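Local coordinates for putative sensory box/GGDEF family protein (Vibrio parahaemolyticus, PDB 3LIE) that probably makes cyclic di-GMP from two GTP molecules through its GGDEF domain, the present piece being the Cache-type sensor domain of the protein, at residues A[28-33]-A[251-256]; A[45-50]-A[67-72]; A[194-199]-A[260-265]. All coordinates share one frame; numbering follows the deposited sequence.

In the fold
The long helix 11-46 runs beside both antiparallel sheets of this sensor domain, consistent with a tandem Cache architecture. Interactions 1 and 2 both use that helix, at sites with centres about 26 Å apart. Interaction 1, partly buried, packs its middle on the sheet of strands 246-254 and 260-268, mainly through apolar and aromatic contacts, with no hydrogen bond across. Interaction 3, also partly buried, lies inside that sheet; backbone hydrogen bonds pair its strands, and a histidine pair links the turn after 194-195 to 260-265. Interaction 2, mostly buried, joins the junction of helices 11-46 and 48-55 to helix 60-76, beside the sheet of strands 79-86 and 91-98, through one indole-to-serine bond, with exposed Met68 at its margin.

Interaction 1: residues A[28-33]-A[251-256]; sequences REYNNI and SSIKFV
Tyr30 meets Ile253 and Phe255 where the long helix 11-46 packs on the antiparallel sheet of strands 246-254 and 260-268 in a Cache-type sensor domain. This is helix-on-sheet packing: the axis of 28-33 runs almost parallel to strand 251-254, at 10°, and comes within 8.9 Å of it. No hydrogen bond joins the two segments, so shape and apolar side chains make most of the contact.

The aromatic part is an offset edge-to-face pair. Tyr30 presents the edge of its ring to the face of Phe255, with the planes turned 76° apart and the centroids separated by 5.8 Å; Tyr30 CD2 is the atom that approaches, 3.6 Å from Phe255 CE1. Phe255 can reach back to the helix from just past the end of the strand because its CG stands anti to the backbone N (chi1 -164°). A tyrosine serves well here, since its hydrocarbon edge does the packing while its OH is carried away to a hydrogen bond with Asn182 OD1. Leu177 of helix 174-181 touches both aromatic side chains.

In the aliphatic part, Ile253 sends CD1 to Tyr30 CB, 3.3 Å away, and the two side chains cross at about a right angle. The same isoleucine also packs on Leu263 of the neighbouring strand, so this branched residue touches helix and sheet at once. Ile33 adds CG2 at the edge of the Phe255 ring, 4.1 Å from CZ.

The polar residues stand at the margin. Asn31 lies along it, its OD1 4.1 Å from Lys254 O, without a hydrogen bond. Lys254 turns its amine away to Asn258 O, as suits a charged side chain on the exposed flank. One backbone atom also borders the aromatic group: Tyr30 O lies near the plane of the Phe255 ring, 3.6 Å from CE1.

Interaction 2: residues A[45-50]-A[67-72]; sequences GHSQSL and NMWSSV
Trp69 reaches from helix 60-76 to Ser47, the N-cap residue of helix 48-55, where helices meet beside the antiparallel sheet of strands 79-86 and 91-98 in the Cache-type sensor domain. Its CG lies beside the backbone N (chi1 -72°), and the indole extends across to the break between helices 11-46 and 48-55. There Trp69 NE1 donates to Ser47 OG, 3.1 Å away, in an almost straight bond (175°) that lies in the indole plane. With OG set between its own backbone N and carbonyl carbon (chi1 72°), Ser47 faces the indole; the same oxygen also bonds to Leu44 O, so two partners hold this small hydroxyl.

Ser49 adopts the like rotamer and rests OG against the aliphatic root of Met68, 3.7 Å from CB. Beyond CG the methionine chain bends at both following torsions, which suits a flexible side chain on an exposed margin.

Ile82, Phe84 and Ile95 of the sheet touch the Trp69 side chain, as suits a large apolar ring, while Leu50 packs on both Phe84 and Leu65. Across the contact, Leu50 CD2 approaches the six-membered ring of the indole at its edge, 4.3 Å from CZ2.

Interaction 3: residues A[194-199]-A[260-265]; sequences VKHKGF and PLHLII
Val194 pairs with His262 as antiparallel neighbours in the sheet of strands 246-254 and 260-268, just before the turn of the beta hairpin that joins strand 189-195 to 200-202. They form a hydrogen-bonded pair: Val194 N donates to His262 O over 2.8 Å, and His262 N returns a bond to Val194 O over 2.7 Å. The beta-branched valine, at home in a strand, lays CG2 against Ile264 CG1, 3.7 Å away.

Lys195 points to the other face of the sheet, where its methylenes lie near Leu261 and its amine ends in a salt bridge with Asp212. It also opens the type I turn of the hairpin.

His196, inside that turn, reaches back. Its ND1 and His262 NE2 share a 2.8 Å hydrogen bond, each nitrogen lying at the edge of the other ring, with the rings meeting rim to rim and inclined by 46°. Pro260 covers one face of His196 in a CH-pi contact, CG standing 3.7 Å from the ring centroid. Ser252 OG bonds to ND1 of His262, so both nitrogens of that imidazole are engaged.

Gly198 closes the turn with a positive phi of 98°, where a CB would jam against the preceding carbonyl; its N donates to Lys195 O over 3.0 Å.

Interaction 1: residues A[28-33]-A[251-256]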
ATOM      1  N   ARG A  28      -2.473   5.007  12.511  1.00 42.14           N
ATOM      2  CA  ARG A  28      -1.362   5.921  12.743  1.00 42.31           C
ATOM      3  C   ARG A  28      -0.062   5.287  12.262  1.00 41.33           C
ATOM      4  O   ARG A  28       0.781   5.951  11.602  1.00 41.45           O
ATOM      5  CB  ARG A  28      -1.285   6.291  14.203  1.00 43.40           C
ATOM      6  CG  ARG A  28      -0.265   7.376  14.498  1.00 47.21           C
ATOM      7  CD  ARG A  28      -0.607   8.696  13.825  1.00 51.50           C
ATOM      8  NE  ARG A  28      -1.926   9.126  14.234  1.00 56.17           N
ATOM      9  CZ  ARG A  28      -2.357  10.369  14.159  1.00 59.30           C
ATOM     10  NH1 ARG A  28      -1.570  11.298  13.654  1.00 61.31           N
ATOM     11  NH2 ARG A  28      -3.582  10.673  14.568  1.00 61.03           N
ATOM     12  N   GLU A  29       0.056   4.002  12.537  1.00 39.10           N
ATOM     13  CA  GLU A  29       1.098   3.192  11.940  1.00 38.86           C
ATOM     14  C   GLU A  29       1.137   3.304  10.391  1.00 39.53           C
ATOM     15  O   GLU A  29       2.187   3.640   9.772  1.00 39.59           O
ATOM     16  CB  GLU A  29       0.885   1.731  12.364  1.00 39.01           C
ATOM     17  CG  GLU A  29       1.085   1.457  13.846  1.00 36.48           C
ATOM     18  CD  GLU A  29       0.883  -0.017  14.227  1.00 41.58           C
ATOM     19  OE1 GLU A  29       0.477  -0.838  13.352  1.00 43.95           O
ATOM     20  OE2 GLU A  29       1.123  -0.383  15.414  1.00 41.67           O
ATOM     21  N   TYR A  30      -0.001   3.059   9.741  1.00 39.40           N
ATOM     22  CA  TYR A  30      -0.081   3.342   8.296  1.00 39.15           C
ATOM     23  C   TYR A  30       0.416   4.701   7.926  1.00 39.35           C
ATOM     24  O   TYR A  30       1.151   4.811   6.984  1.00 39.94           O
ATOM     25  CB  TYR A  30      -1.496   3.100   7.718  1.00 39.80           C
ATOM     26  CG  TYR A  30      -1.746   1.633   7.450  1.00 36.80           C
ATOM     27  CD1 TYR A  30      -2.446   0.848   8.373  1.00 34.19           C
ATOM     28  CD2 TYR A  30      -1.208   1.030   6.325  1.00 34.72           C
ATOM     29  CE1 TYR A  30      -2.646  -0.530   8.145  1.00 36.20           C
ATOM     30  CE2 TYR A  30      -1.374  -0.320   6.087  1.00 35.89           C
ATOM     31  CZ  TYR A  30      -2.110  -1.094   6.984  1.00 36.37           C
ATOM     32  OH  TYR A  30      -2.257  -2.415   6.727  1.00 37.29           O
ATOM     33  N   ASN A  31       0.017   5.743   8.641  1.00 39.76           N
ATOM     34  CA  ASN A  31       0.549   7.078   8.317  1.00 40.91           C
ATOM     35  C   ASN A  31       2.079   7.114   8.280  1.00 41.05           C
ATOM     36  O   ASN A  31       2.723   7.794   7.475  1.00 41.03           O
ATOM     37  CB  ASN A  31       0.105   8.107   9.350  1.00 41.32           C
ATOM     38  CG  ASN A  31      -1.251   8.649   9.066  1.00 43.18           C
ATOM     39  OD1 ASN A  31      -1.761   8.503   7.953  1.00 43.95           O
ATOM     40  ND2 ASN A  31      -1.901   9.227  10.104  1.00 46.71           N
ATOM     41  N   ASN A  32       2.645   6.382   9.212  1.00 41.46           N
ATOM     42  CA  ASN A  32       4.043   6.441   9.426  1.00 41.50           C
ATOM     43  C   ASN A  32       4.684   5.770   8.238  1.00 41.46           C
ATOM     44  O   ASN A  32       5.528   6.367   7.569  1.00 41.04           O
ATOM     45  CB  ASN A  32       4.381   5.727  10.724  1.00 40.99           C
ATOM     46  CG  ASN A  32       5.814   5.870  11.083  1.00 41.25           C
ATOM     47  OD1 ASN A  32       6.249   5.349  12.064  1.00 44.74           O
ATOM     48  ND2 ASN A  32       6.566   6.590  10.280  1.00 43.58           N
ATOM     49  N   ILE A  33       4.260   4.544   7.951  1.00 41.27           N
ATOM     50  CA  ILE A  33       4.765   3.850   6.767  1.00 41.16           C
ATOM     51  C   ILE A  33       4.673   4.705   5.501  1.00 41.79           C
ATOM     52  O   ILE A  33       5.595   4.755   4.698  1.00 41.54           O
ATOM     53  CB  ILE A  33       3.950   2.604   6.446  1.00 40.63           C
ATOM     54  CG1 ILE A  33       4.048   1.564   7.562  1.00 38.90           C
ATOM     55  CG2 ILE A  33       4.404   2.041   5.101  1.00 40.91           C
ATOM     56  CD1 ILE A  33       5.453   1.214   7.977  1.00 33.44           C
ATOM     57  N   SER A 251     -12.256   3.439   9.994  1.00 39.66           N
ATOM     58  CA  SER A 251     -11.765   4.806   9.844  1.00 41.84           C
ATOM     59  C   SER A 251     -10.830   4.954   8.660  1.00 43.22           C
ATOM     60  O   SER A 251      -9.935   4.141   8.437  1.00 44.18           O
ATOM     61  CB  SER A 251     -11.091   5.292  11.098  1.00 41.76           C
ATOM     62  OG  SER A 251      -9.971   4.490  11.325  1.00 42.53           O
ATOM     63  N   SER A 252     -11.082   5.989   7.878  1.00 44.30           N
ATOM     64  CA  SER A 252     -10.405   6.202   6.628  1.00 45.92           C
ATOM     65  C   SER A 252      -9.074   6.940   6.841  1.00 46.80           C
ATOM     66  O   SER A 252      -8.967   7.823   7.671  1.00 46.95           O
ATOM     67  CB  SER A 252     -11.300   7.035   5.701  1.00 46.31           C
ATOM     68  OG  SER A 252     -12.705   6.832   5.924  1.00 47.16           O
ATOM     69  N   ILE A 253      -8.053   6.590   6.073  1.00 48.05           N
ATOM     70  CA  ILE A 253      -6.859   7.413   6.054  1.00 48.96           C
ATOM     71  C   ILE A 253      -6.471   7.716   4.635  1.00 50.58           C
ATOM     72  O   ILE A 253      -7.096   7.234   3.696  1.00 50.84           O
ATOM     73  CB  ILE A 253      -5.651   6.735   6.720  1.00 48.26           C
ATOM     74  CG1 ILE A 253      -5.244   5.504   5.937  1.00 47.24           C
ATOM     75  CG2 ILE A 253      -5.915   6.423   8.195  1.00 46.78           C
ATOM     76  CD1 ILE A 253      -4.146   4.691   6.632  1.00 46.65           C
ATOM     77  N   LYS A 254      -5.418   8.507   4.483  1.00 52.59           N
ATOM     78  CA  LYS A 254      -4.828   8.738   3.176  1.00 54.34           C
ATOM     79  C   LYS A 254      -3.570   7.934   3.090  1.00 54.83           C
ATOM     80  O   LYS A 254      -2.754   7.985   3.985  1.00 55.10           O
ATOM     81  CB  LYS A 254      -4.501  10.216   3.016  1.00 54.76           C
ATOM     82  CG  LYS A 254      -5.721  11.106   3.177  1.00 57.47           C
ATOM     83  CD  LYS A 254      -5.622  12.418   2.371  1.00 62.85           C
ATOM     84  CE  LYS A 254      -6.979  12.693   1.672  1.00 63.91           C
ATOM     85  NZ  LYS A 254      -7.559  11.380   1.173  1.00 64.59           N
ATOM     86  N   PHE A 255      -3.395   7.179   2.023  1.00 55.79           N
ATOM     87  CA  PHE A 255      -2.163   6.384   1.908  1.00 56.69           C
ATOM     88  C   PHE A 255      -1.335   6.640   0.629  1.00 57.83           C
ATOM     89  O   PHE A 255      -1.494   5.966  -0.369  1.00 58.56           O
ATOM     90  CB  PHE A 255      -2.483   4.897   2.059  1.00 56.35           C
ATOM     91  CG  PHE A 255      -1.287   4.043   2.327  1.00 55.41           C
ATOM     92  CD1 PHE A 255      -0.720   3.984   3.608  1.00 54.52           C
ATOM     93  CD2 PHE A 255      -0.741   3.277   1.324  1.00 53.91           C
ATOM     94  CE1 PHE A 255       0.400   3.192   3.863  1.00 54.10           C
ATOM     95  CE2 PHE A 255       0.376   2.470   1.565  1.00 54.79           C
ATOM     96  CZ  PHE A 255       0.946   2.421   2.840  1.00 54.94           C
ATOM     97  N   VAL A 256      -0.457   7.634   0.669  1.00 59.22           N
ATOM     98  CA  VAL A 256       0.465   7.893  -0.415  1.00 60.46           C
ATOM     99  C   VAL A 256      -0.198   8.494  -1.656  1.00 61.65           C
ATOM    100  O   VAL A 256       0.380   9.339  -2.347  1.00 61.63           O
ATOM    101  CB  VAL A 256       1.164   6.609  -0.880  1.00 60.75           C
ATOM    102  CG1 VAL A 256       2.473   6.985  -1.539  1.00 60.88           C
ATOM    103  CG2 VAL A 256       1.384   5.621   0.291  1.00 59.98           C
TER

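Interaction 2: residues A[45-50]-A[67-72]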
ATOM      1  N   GLY A  45      15.761   9.348  -4.607  1.00 63.10           N
ATOM      2  CA  GLY A  45      15.776  10.399  -5.630  1.00 64.49           C
ATOM      3  C   GLY A  45      17.028  11.280  -5.654  1.00 65.60           C
ATOM      4  O   GLY A  45      17.423  11.818  -6.682  1.00 65.09           O
ATOM      5  N   HIS A  46      17.678  11.416  -4.516  1.00 66.95           N
ATOM      6  CA  HIS A  46      18.833  12.266  -4.469  1.00 68.89           C
ATOM      7  C   HIS A  46      20.099  11.488  -4.268  1.00 69.29           C
ATOM      8  O   HIS A  46      21.144  12.054  -4.062  1.00 69.85           O
ATOM      9  CB  HIS A  46      18.655  13.324  -3.385  1.00 68.98           C
ATOM     10  CG  HIS A  46      17.674  14.401  -3.761  1.00 71.89           C
ATOM     11  ND1 HIS A  46      16.313  14.181  -3.822  1.00 72.36           N
ATOM     12  CD2 HIS A  46      17.858  15.707  -4.095  1.00 73.02           C
ATOM     13  CE1 HIS A  46      15.704  15.300  -4.177  1.00 73.36           C
ATOM     14  NE2 HIS A  46      16.617  16.242  -4.345  1.00 73.20           N
ATOM     15  N   SER A  47      20.019  10.182  -4.327  1.00 70.39           N
ATOM     16  CA  SER A  47      21.197   9.412  -3.967  1.00 71.75           C
ATOM     17  C   SER A  47      22.368   9.773  -4.894  1.00 72.57           C
ATOM     18  O   SER A  47      22.181   9.990  -6.104  1.00 72.42           O
ATOM     19  CB  SER A  47      20.921   7.884  -3.919  1.00 71.62           C
ATOM     20  OG  SER A  47      20.739   7.301  -5.205  1.00 72.19           O
ATOM     21  N   GLN A  48      23.564   9.833  -4.317  1.00 73.37           N
ATOM     22  CA  GLN A  48      24.735  10.162  -5.089  1.00 74.51           C
ATOM     23  C   GLN A  48      24.847   9.240  -6.284  1.00 74.71           C
ATOM     24  O   GLN A  48      24.850   9.702  -7.436  1.00 75.34           O
ATOM     25  CB  GLN A  48      25.987  10.014  -4.266  1.00 74.63           C
ATOM     26  CG  GLN A  48      26.964  11.121  -4.526  1.00 77.05           C
ATOM     27  CD  GLN A  48      26.877  12.176  -3.455  1.00 80.30           C
ATOM     28  OE1 GLN A  48      27.246  11.922  -2.291  1.00 81.08           O
ATOM     29  NE2 GLN A  48      26.388  13.369  -3.823  1.00 80.38           N
ATOM     30  N   SER A  49      24.940   7.943  -6.013  1.00 74.46           N
ATOM     31  CA  SER A  49      25.174   6.978  -7.071  1.00 74.09           C
ATOM     32  C   SER A  49      24.308   7.298  -8.270  1.00 73.69           C
ATOM     33  O   SER A  49      24.752   7.191  -9.398  1.00 73.71           O
ATOM     34  CB  SER A  49      24.948   5.554  -6.575  1.00 74.18           C
ATOM     35  OG  SER A  49      23.720   5.425  -5.879  1.00 74.95           O
ATOM     36  N   LEU A  50      23.084   7.737  -8.021  1.00 73.56           N
ATOM     37  CA  LEU A  50      22.186   8.035  -9.112  1.00 73.86           C
ATOM     38  C   LEU A  50      22.697   9.196  -9.939  1.00 74.46           C
ATOM     39  O   LEU A  50      22.731   9.107 -11.155  1.00 74.55           O
ATOM     40  CB  LEU A  50      20.775   8.337  -8.608  1.00 73.41           C
ATOM     41  CG  LEU A  50      19.797   8.559  -9.765  1.00 72.06           C
ATOM     42  CD1 LEU A  50      19.663   7.323 -10.647  1.00 69.82           C
ATOM     43  CD2 LEU A  50      18.477   9.007  -9.243  1.00 70.47           C
ATOM     44  N   ASN A  67      24.286  -1.607  -6.213  1.00 62.12           N
ATOM     45  CA  ASN A  67      24.714  -2.011  -4.908  1.00 62.46           C
ATOM     46  C   ASN A  67      24.039  -1.186  -3.866  1.00 61.88           C
ATOM     47  O   ASN A  67      23.590  -1.697  -2.839  1.00 62.40           O
ATOM     48  CB  ASN A  67      26.211  -1.829  -4.763  1.00 63.38           C
ATOM     49  CG  ASN A  67      26.980  -3.081  -5.100  1.00 65.76           C
ATOM     50  OD1 ASN A  67      26.637  -3.814  -6.041  1.00 67.14           O
ATOM     51  ND2 ASN A  67      28.039  -3.341  -4.323  1.00 67.56           N
ATOM     52  N   MET A  68      23.965   0.105  -4.127  1.00 60.97           N
ATOM     53  CA  MET A  68      23.425   1.030  -3.157  1.00 60.48           C
ATOM     54  C   MET A  68      21.951   0.791  -2.945  1.00 59.70           C
ATOM     55  O   MET A  68      21.525   0.525  -1.809  1.00 60.40           O
ATOM     56  CB  MET A  68      23.664   2.471  -3.603  1.00 60.97           C
ATOM     57  CG  MET A  68      25.088   2.935  -3.359  1.00 62.40           C
ATOM     58  SD  MET A  68      25.514   2.852  -1.597  1.00 67.51           S
ATOM     59  CE  MET A  68      23.983   3.360  -0.743  1.00 62.81           C
ATOM     60  N   TRP A  69      21.178   0.854  -4.035  1.00 58.22           N
ATOM     61  CA  TRP A  69      19.741   0.610  -3.982  1.00 56.65           C
ATOM     62  C   TRP A  69      19.423  -0.789  -3.425  1.00 56.46           C
ATOM     63  O   TRP A  69      18.472  -0.968  -2.668  1.00 56.08           O
ATOM     64  CB  TRP A  69      19.101   0.855  -5.340  1.00 55.75           C
ATOM     65  CG  TRP A  69      19.039   2.313  -5.683  1.00 54.43           C
ATOM     66  CD1 TRP A  69      19.826   3.310  -5.170  1.00 52.63           C
ATOM     67  CD2 TRP A  69      18.170   2.949  -6.640  1.00 51.45           C
ATOM     68  NE1 TRP A  69      19.480   4.514  -5.718  1.00 52.27           N
ATOM     69  CE2 TRP A  69      18.466   4.317  -6.622  1.00 52.08           C
ATOM     70  CE3 TRP A  69      17.152   2.495  -7.462  1.00 50.20           C
ATOM     71  CZ2 TRP A  69      17.804   5.223  -7.415  1.00 52.04           C
ATOM     72  CZ3 TRP A  69      16.500   3.381  -8.255  1.00 52.23           C
ATOM     73  CH2 TRP A  69      16.826   4.733  -8.237  1.00 53.20           C
ATOM     74  N   SER A  70      20.244  -1.774  -3.752  1.00 55.91           N
ATOM     75  CA  SER A  70      20.017  -3.092  -3.180  1.00 55.80           C
ATOM     76  C   SER A  70      20.155  -3.103  -1.661  1.00 55.33           C
ATOM     77  O   SER A  70      19.492  -3.874  -0.995  1.00 54.91           O
ATOM     78  CB  SER A  70      20.891  -4.159  -3.824  1.00 55.55           C
ATOM     79  OG  SER A  70      20.510  -4.339  -5.183  1.00 56.82           O
ATOM     80  N   SER A  71      21.003  -2.253  -1.099  1.00 54.91           N
ATOM     81  CA  SER A  71      21.127  -2.236   0.364  1.00 55.10           C
ATOM     82  C   SER A  71      19.916  -1.576   1.011  1.00 54.70           C
ATOM     83  O   SER A  71      19.624  -1.777   2.205  1.00 54.19           O
ATOM     84  CB  SER A  71      22.371  -1.486   0.789  1.00 54.87           C
ATOM     85  OG  SER A  71      23.352  -1.660  -0.198  1.00 56.47           O
ATOM     86  N   VAL A  72      19.221  -0.779   0.210  1.00 54.02           N
ATOM     87  CA  VAL A  72      18.103  -0.039   0.715  1.00 53.70           C
ATOM     88  C   VAL A  72      16.930  -0.959   0.724  1.00 53.67           C
ATOM     89  O   VAL A  72      16.146  -0.960   1.661  1.00 54.37           O
ATOM     90  CB  VAL A  72      17.833   1.246  -0.109  1.00 53.87           C
ATOM     91  CG1 VAL A  72      16.388   1.700   0.039  1.00 53.25           C
ATOM     92  CG2 VAL A  72      18.798   2.366   0.312  1.00 52.50           C
TER

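Interaction 3: residues A[194-199]-A[260-265]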
ATOM      1  N   VAL A 194      -9.934  -1.757   2.848  1.00 39.54           N
ATOM      2  CA  VAL A 194     -10.989  -1.664   1.877  1.00 38.04           C
ATOM      3  C   VAL A 194     -10.685  -0.403   1.150  1.00 38.64           C
ATOM      4  O   VAL A 194     -10.488   0.639   1.784  1.00 38.48           O
ATOM      5  CB  VAL A 194     -12.348  -1.539   2.573  1.00 37.81           C
ATOM      6  CG1 VAL A 194     -13.351  -0.882   1.647  1.00 38.41           C
ATOM      7  CG2 VAL A 194     -12.839  -2.932   3.066  1.00 36.42           C
ATOM      8  N   LYS A 195     -10.588  -0.483  -0.184  1.00 38.87           N
ATOM      9  CA  LYS A 195     -10.281   0.723  -0.993  1.00 38.07           C
ATOM     10  C   LYS A 195     -11.488   1.588  -1.157  1.00 37.68           C
ATOM     11  O   LYS A 195     -12.589   1.185  -0.881  1.00 37.28           O
ATOM     12  CB  LYS A 195      -9.772   0.334  -2.348  1.00 37.90           C
ATOM     13  CG  LYS A 195      -8.456  -0.361  -2.289  1.00 40.52           C
ATOM     14  CD  LYS A 195      -7.897  -0.549  -3.644  1.00 40.44           C
ATOM     15  CE  LYS A 195      -8.680  -1.555  -4.418  1.00 41.04           C
ATOM     16  NZ  LYS A 195      -8.217  -1.554  -5.859  1.00 42.51           N
ATOM     17  N   HIS A 196     -11.290   2.796  -1.619  1.00 38.97           N
ATOM     18  CA  HIS A 196     -12.422   3.689  -1.859  1.00 40.36           C
ATOM     19  C   HIS A 196     -13.437   3.154  -2.897  1.00 40.73           C
ATOM     20  O   HIS A 196     -14.592   3.529  -2.884  1.00 41.87           O
ATOM     21  CB  HIS A 196     -11.908   5.035  -2.305  1.00 40.75           C
ATOM     22  CG  HIS A 196     -12.794   6.168  -1.911  1.00 44.38           C
ATOM     23  ND1 HIS A 196     -13.292   6.301  -0.629  1.00 45.67           N
ATOM     24  CD2 HIS A 196     -13.224   7.254  -2.599  1.00 44.96           C
ATOM     25  CE1 HIS A 196     -14.011   7.412  -0.554  1.00 45.01           C
ATOM     26  NE2 HIS A 196     -13.980   8.010  -1.731  1.00 44.91           N
ATOM     27  N   LYS A 197     -13.018   2.279  -3.789  1.00 40.34           N
ATOM     28  CA  LYS A 197     -13.918   1.772  -4.803  1.00 40.07           C
ATOM     29  C   LYS A 197     -14.809   0.701  -4.221  1.00 39.36           C
ATOM     30  O   LYS A 197     -15.721   0.157  -4.933  1.00 39.87           O
ATOM     31  CB  LYS A 197     -13.100   1.140  -5.926  1.00 41.29           C
ATOM     32  CG  LYS A 197     -12.270  -0.083  -5.475  1.00 42.68           C
ATOM     33  CD  LYS A 197     -11.698  -0.677  -6.700  1.00 46.11           C
ATOM     34  CE  LYS A 197     -11.705   0.368  -7.778  1.00 51.86           C
ATOM     35  NZ  LYS A 197     -10.888  -0.040  -9.051  1.00 59.85           N
ATOM     36  N   GLY A 198     -14.542   0.335  -2.956  1.00 37.48           N
ATOM     37  CA  GLY A 198     -15.285  -0.754  -2.325  1.00 35.22           C
ATOM     38  C   GLY A 198     -14.690  -2.151  -2.269  1.00 35.12           C
ATOM     39  O   GLY A 198     -15.288  -3.035  -1.653  1.00 35.80           O
ATOM     40  N   PHE A 199     -13.548  -2.380  -2.904  1.00 34.67           N
ATOM     41  CA  PHE A 199     -12.918  -3.702  -2.969  1.00 34.50           C
ATOM     42  C   PHE A 199     -11.830  -3.891  -1.933  1.00 35.01           C
ATOM     43  O   PHE A 199     -11.063  -2.963  -1.599  1.00 35.20           O
ATOM     44  CB  PHE A 199     -12.344  -4.013  -4.392  1.00 35.20           C
ATOM     45  CG  PHE A 199     -13.415  -4.251  -5.433  1.00 34.44           C
ATOM     46  CD1 PHE A 199     -14.109  -5.450  -5.456  1.00 32.94           C
ATOM     47  CD2 PHE A 199     -13.781  -3.259  -6.329  1.00 34.39           C
ATOM     48  CE1 PHE A 199     -15.125  -5.684  -6.396  1.00 35.42           C
ATOM     49  CE2 PHE A 199     -14.827  -3.498  -7.296  1.00 31.59           C
ATOM     50  CZ  PHE A 199     -15.494  -4.688  -7.292  1.00 31.82           C
ATOM     51  N   PRO A 260      -8.647   7.813  -0.435  1.00 52.18           N
ATOM     52  CA  PRO A 260      -8.899   7.314   0.887  1.00 51.10           C
ATOM     53  C   PRO A 260      -8.742   5.815   0.894  1.00 49.96           C
ATOM     54  O   PRO A 260      -9.201   5.137  -0.020  1.00 50.51           O
ATOM     55  CB  PRO A 260     -10.366   7.660   1.130  1.00 51.74           C
ATOM     56  CG  PRO A 260     -10.680   8.800   0.143  1.00 51.75           C
ATOM     57  CD  PRO A 260      -9.805   8.499  -1.033  1.00 52.51           C
ATOM     58  N   LEU A 261      -8.085   5.307   1.917  1.00 47.62           N
ATOM     59  CA  LEU A 261      -8.066   3.912   2.165  1.00 45.81           C
ATOM     60  C   LEU A 261      -8.881   3.633   3.449  1.00 44.83           C
ATOM     61  O   LEU A 261      -8.675   4.314   4.426  1.00 45.80           O
ATOM     62  CB  LEU A 261      -6.645   3.544   2.392  1.00 45.63           C
ATOM     63  CG  LEU A 261      -6.439   2.076   2.699  1.00 45.89           C
ATOM     64  CD1 LEU A 261      -6.620   1.360   1.395  1.00 46.89           C
ATOM     65  CD2 LEU A 261      -5.031   1.871   3.232  1.00 46.16           C
ATOM     66  N   HIS A 262      -9.812   2.676   3.449  1.00 42.67           N
ATOM     67  CA  HIS A 262     -10.635   2.412   4.637  1.00 40.66           C
ATOM     68  C   HIS A 262     -10.196   1.184   5.455  1.00 40.23           C
ATOM     69  O   HIS A 262     -10.227   0.046   4.963  1.00 38.97           O
ATOM     70  CB  HIS A 262     -12.090   2.301   4.264  1.00 39.66           C
ATOM     71  CG  HIS A 262     -12.515   3.363   3.325  1.00 39.94           C
ATOM     72  ND1 HIS A 262     -12.452   4.702   3.644  1.00 40.11           N
ATOM     73  CD2 HIS A 262     -12.953   3.300   2.049  1.00 38.93           C
ATOM     74  CE1 HIS A 262     -12.834   5.420   2.601  1.00 39.00           C
ATOM     75  NE2 HIS A 262     -13.176   4.593   1.630  1.00 38.48           N
ATOM     76  N   LEU A 263      -9.767   1.430   6.703  1.00 39.20           N
ATOM     77  CA  LEU A 263      -9.420   0.329   7.602  1.00 38.76           C
ATOM     78  C   LEU A 263     -10.717  -0.134   8.265  1.00 38.63           C
ATOM     79  O   LEU A 263     -11.535   0.677   8.725  1.00 38.25           O
ATOM     80  CB  LEU A 263      -8.387   0.761   8.619  1.00 38.72           C
ATOM     81  CG  LEU A 263      -7.066   1.219   7.982  1.00 41.46           C
ATOM     82  CD1 LEU A 263      -7.191   2.553   7.263  1.00 43.91           C
ATOM     83  CD2 LEU A 263      -6.030   1.338   9.027  1.00 43.43           C
ATOM     84  N   ILE A 264     -10.946  -1.442   8.278  1.00 37.85           N
ATOM     85  CA  ILE A 264     -12.204  -1.951   8.752  1.00 36.74           C
ATOM     86  C   ILE A 264     -11.979  -2.993   9.841  1.00 36.56           C
ATOM     87  O   ILE A 264     -11.175  -3.903   9.678  1.00 36.41           O
ATOM     88  CB  ILE A 264     -12.970  -2.642   7.578  1.00 37.18           C
ATOM     89  CG1 ILE A 264     -13.456  -1.651   6.529  1.00 35.87           C
ATOM     90  CG2 ILE A 264     -14.110  -3.493   8.113  1.00 38.34           C
ATOM     91  CD1 ILE A 264     -14.424  -0.633   7.017  1.00 33.72           C
ATOM     92  N   ILE A 265     -12.700  -2.890  10.941  1.00 37.06           N
ATOM     93  CA  ILE A 265     -12.881  -4.055  11.816  1.00 37.58           C
ATOM     94  C   ILE A 265     -14.355  -4.467  11.776  1.00 38.22           C
ATOM     95  O   ILE A 265     -15.264  -3.591  11.901  1.00 37.99           O
ATOM     96  CB  ILE A 265     -12.486  -3.785  13.309  1.00 37.89           C
ATOM     97  CG1 ILE A 265     -10.973  -3.558  13.460  1.00 36.31           C
ATOM     98  CG2 ILE A 265     -12.949  -4.945  14.171  1.00 36.47           C
ATOM     99  CD1 ILE A 265     -10.596  -3.241  14.855  1.00 34.98           C
TER